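PDB 5M6Q: secreted protein from Kutzneria albida DSM 43870, which probably transfers the gamma-glutamyl group of protein glutamines to primary amines, releasing ammonia and cross-linking proteins. Local coordinates for residues 124-129 / 183-188. Sequence-based numbering, arbitrary orientation.
Sequences ASIFSK and NTWWHA
Trp-185 reaches across to Ser-128 and Ile-126 with the benzo end of its indole, the part of the ring system farthest from the backbone. CZ3 lies 3.5 Å from Ser-128 CB and CH2 3.9 Å from Ile-126 CG2, both at an oblique angle to the ring, whereas Phe-127 C lies at the ring edge, near its plane, 4.0 Å from CZ3. The bond to CB points toward strand 122-131, and chi1 -67°, with CG anti to the carbonyl carbon, lays the benzo ring against it. The indole reaches past an intervening strand: the two strands are next-but-one neighbours in the antiparallel sheet, separated by strand 174-179, and the short segments run at 56° to each other. A long, flat tryptophan suits that reach, and its ring also stacks with that of Phe-178 on the intervening strand. Serine is small enough to let the indole close in on its CB, and its OG, anti to the backbone N (chi1 180°), is hydrogen-bonded to Gln-215 NE2 and to the backbone O of Val-216, which satisfies a buried polar group. Ile-126 CG2, anti to the backbone N, meets the indole; the side chain also packs on helix 70-84, whose Leu-70 touches Trp-185 as well.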
ATOM      1  N   ALA A 124       1.663  -9.078   6.757  1.00 26.25           N
ATOM      2  CA  ALA A 124       2.291  -8.072   5.918  1.00 26.22           C
ATOM      3  C   ALA A 124       1.583  -8.017   4.563  1.00 25.21           C
ATOM      4  O   ALA A 124       1.379  -9.042   3.923  1.00 26.77           O
ATOM      5  CB  ALA A 124       3.761  -8.371   5.750  1.00 26.67           C
ATOM      6  N   SER A 125       1.193  -6.817   4.145  1.00 23.88           N
ATOM      7  CA  SER A 125       0.471  -6.624   2.900  1.00 22.27           C
ATOM      8  C   SER A 125       1.195  -5.593   2.059  1.00 23.95           C
ATOM      9  O   SER A 125       2.050  -4.890   2.570  1.00 25.07           O
ATOM     10  CB  SER A 125      -0.965  -6.191   3.170  1.00 24.42           C
ATOM     11  OG  SER A 125      -1.666  -7.235   3.815  1.00 30.06           O
ATOM     12  N   ILE A 126       0.872  -5.528   0.771  1.00 22.30           N
ATOM     13  CA  ILE A 126       1.559  -4.635  -0.163  1.00 20.17           C
ATOM     14  C   ILE A 126       0.556  -3.703  -0.816  1.00 21.57           C
ATOM     15  O   ILE A 126      -0.570  -4.094  -1.144  1.00 24.10           O
ATOM     16  CB  ILE A 126       2.341  -5.418  -1.237  1.00 19.21           C
ATOM     17  CG1 ILE A 126       3.491  -6.190  -0.600  1.00 23.53           C
ATOM     18  CG2 ILE A 126       2.875  -4.494  -2.366  1.00 19.60           C
ATOM     19  CD1 ILE A 126       4.270  -7.024  -1.589  1.00 21.16           C
ATOM     20  N   PHE A 127       0.960  -2.456  -0.980  1.00 22.42           N
ATOM     21  CA  PHE A 127       0.242  -1.564  -1.861  1.00 20.07           C
ATOM     22  C   PHE A 127       1.280  -0.741  -2.585  1.00 20.29           C
ATOM     23  O   PHE A 127       2.420  -0.663  -2.150  1.00 21.80           O
ATOM     24  CB  PHE A 127      -0.755  -0.694  -1.090  1.00 19.71           C
ATOM     25  CG  PHE A 127      -0.126   0.172  -0.052  1.00 23.49           C
ATOM     26  CD1 PHE A 127       0.343   1.436  -0.374  1.00 24.65           C
ATOM     27  CD2 PHE A 127      -0.022  -0.263   1.262  1.00 28.93           C
ATOM     28  CE1 PHE A 127       0.926   2.251   0.595  1.00 25.60           C
ATOM     29  CE2 PHE A 127       0.566   0.541   2.230  1.00 22.38           C
ATOM     30  CZ  PHE A 127       1.028   1.802   1.893  1.00 23.78           C
ATOM     31  N   SER A 128       0.884  -0.134  -3.695  1.00 22.36           N
ATOM     32  CA  SER A 128       1.779   0.680  -4.484  1.00 19.42           C
ATOM     33  C   SER A 128       1.268   2.092  -4.525  1.00 20.77           C
ATOM     34  O   SER A 128       0.092   2.336  -4.810  1.00 25.04           O
ATOM     35  CB  SER A 128       1.904   0.146  -5.906  1.00 18.77           C
ATOM     36  OG  SER A 128       2.785   0.979  -6.635  1.00 21.72           O
ATOM     37  N   LYS A 129       2.164   3.028  -4.270  1.00 17.39           N
ATOM     38  CA  LYS A 129       1.797   4.419  -4.250  1.00 18.04           C
ATOM     39  C   LYS A 129       2.519   5.169  -5.354  1.00 19.78           C
ATOM     40  O   LYS A 129       3.728   5.035  -5.532  1.00 22.59           O
ATOM     41  CB  LYS A 129       2.118   5.038  -2.882  1.00 19.37           C
ATOM     42  CG  LYS A 129       1.863   6.525  -2.797  1.00 19.82           C
ATOM     43  CD  LYS A 129       2.517   7.090  -1.514  1.00 27.39           C
ATOM     44  CE  LYS A 129       2.403   8.592  -1.444  1.00 26.15           C
ATOM     45  NZ  LYS A 129       0.973   9.066  -1.470  1.00 19.86           N
ATOM     46  N   ASN A 183      -3.441 -11.333  -8.609  1.00 29.94           N
ATOM     47  CA  ASN A 183      -2.359 -10.533  -9.176  1.00 26.14           C
ATOM     48  C   ASN A 183      -2.909  -9.260  -9.832  1.00 24.91           C
ATOM     49  O   ASN A 183      -2.502  -8.902 -10.932  1.00 25.36           O
ATOM     50  CB  ASN A 183      -1.554 -11.347 -10.198  1.00 23.57           C
ATOM     51  CG  ASN A 183      -0.223 -10.727 -10.504  1.00 27.41           C
ATOM     52  OD1 ASN A 183       0.459 -10.227  -9.603  1.00 26.06           O
ATOM     53  ND2 ASN A 183       0.164 -10.735 -11.784  1.00 25.38           N
ATOM     54  N   THR A 184      -3.841  -8.590  -9.159  1.00 20.99           N
ATOM     55  CA  THR A 184      -4.357  -7.310  -9.643  1.00 20.58           C
ATOM     56  C   THR A 184      -4.175  -6.227  -8.595  1.00 21.83           C
ATOM     57  O   THR A 184      -3.893  -6.507  -7.434  1.00 23.56           O
ATOM     58  CB  THR A 184      -5.846  -7.374 -10.020  1.00 19.37           C
ATOM     59  OG1 THR A 184      -6.608  -7.883  -8.916  1.00 26.04           O
ATOM     60  CG2 THR A 184      -6.052  -8.283 -11.232  1.00 21.62           C
ATOM     61  N   TRP A 185      -4.366  -4.992  -9.033  1.00 20.06           N
ATOM     62  CA  TRP A 185      -4.112  -3.821  -8.237  1.00 18.47           C
ATOM     63  C   TRP A 185      -5.401  -3.014  -8.140  1.00 21.06           C
ATOM     64  O   TRP A 185      -5.977  -2.632  -9.156  1.00 25.39           O
ATOM     65  CB  TRP A 185      -2.965  -3.018  -8.856  1.00 20.08           C
ATOM     66  CG  TRP A 185      -1.708  -3.810  -8.734  1.00 21.59           C
ATOM     67  CD1 TRP A 185      -1.305  -4.840  -9.539  1.00 21.43           C
ATOM     68  CD2 TRP A 185      -0.731  -3.713  -7.683  1.00 20.38           C
ATOM     69  NE1 TRP A 185      -0.119  -5.366  -9.071  1.00 21.36           N
ATOM     70  CE2 TRP A 185       0.256  -4.688  -7.938  1.00 20.82           C
ATOM     71  CE3 TRP A 185      -0.588  -2.883  -6.564  1.00 20.08           C
ATOM     72  CZ2 TRP A 185       1.373  -4.858  -7.112  1.00 19.72           C
ATOM     73  CZ3 TRP A 185       0.523  -3.043  -5.753  1.00 18.38           C
ATOM     74  CH2 TRP A 185       1.490  -4.027  -6.028  1.00 20.77           C
ATOM     75  N   TRP A 186      -5.870  -2.814  -6.910  1.00 21.10           N
ATOM     76  CA  TRP A 186      -7.157  -2.173  -6.672  1.00 19.07           C
ATOM     77  C   TRP A 186      -6.985  -0.716  -6.322  1.00 21.38           C
ATOM     78  O   TRP A 186      -6.293  -0.374  -5.366  1.00 20.04           O
ATOM     79  CB  TRP A 186      -7.900  -2.907  -5.560  1.00 20.01           C
ATOM     80  CG  TRP A 186      -8.306  -4.278  -5.985  1.00 24.81           C
ATOM     81  CD1 TRP A 186      -7.510  -5.381  -6.054  1.00 27.39           C
ATOM     82  CD2 TRP A 186      -9.608  -4.689  -6.436  1.00 24.63           C
ATOM     83  NE1 TRP A 186      -8.242  -6.462  -6.509  1.00 25.58           N
ATOM     84  CE2 TRP A 186      -9.529  -6.064  -6.749  1.00 23.85           C
ATOM     85  CE3 TRP A 186     -10.826  -4.026  -6.614  1.00 18.68           C
ATOM     86  CZ2 TRP A 186     -10.626  -6.792  -7.215  1.00 22.43           C
ATOM     87  CZ3 TRP A 186     -11.916  -4.753  -7.071  1.00 21.36           C
ATOM     88  CH2 TRP A 186     -11.810  -6.119  -7.363  1.00 22.84           C
ATOM     89  N   HIS A 187      -7.601   0.149  -7.111  1.00 21.89           N
ATOM     90  CA  HIS A 187      -7.499   1.565  -6.851  1.00 18.89           C
ATOM     91  C   HIS A 187      -8.830   2.216  -7.197  1.00 19.63           C
ATOM     92  O   HIS A 187      -9.849   1.541  -7.249  1.00 20.81           O
ATOM     93  CB  HIS A 187      -6.314   2.206  -7.615  1.00 19.93           C
ATOM     94  CG  HIS A 187      -6.271   1.921  -9.088  1.00 18.14           C
ATOM     95  ND1 HIS A 187      -6.040   2.906 -10.022  1.00 24.70           N
ATOM     96  CD2 HIS A 187      -6.361   0.763  -9.784  1.00 23.66           C
ATOM     97  CE1 HIS A 187      -6.022   2.377 -11.230  1.00 26.29           C
ATOM     98  NE2 HIS A 187      -6.210   1.077 -11.115  1.00 21.78           N
ATOM     99  N   ALA A 188      -8.834   3.526  -7.380  1.00 20.53           N
ATOM    100  CA  ALA A 188     -10.084   4.244  -7.634  1.00 24.50           C
ATOM    101  C   ALA A 188      -9.759   5.573  -8.298  1.00 21.04           C
ATOM    102  O   ALA A 188      -8.586   5.944  -8.401  1.00 26.88           O
ATOM    103  CB  ALA A 188     -10.894   4.453  -6.328  1.00 18.33           C
TER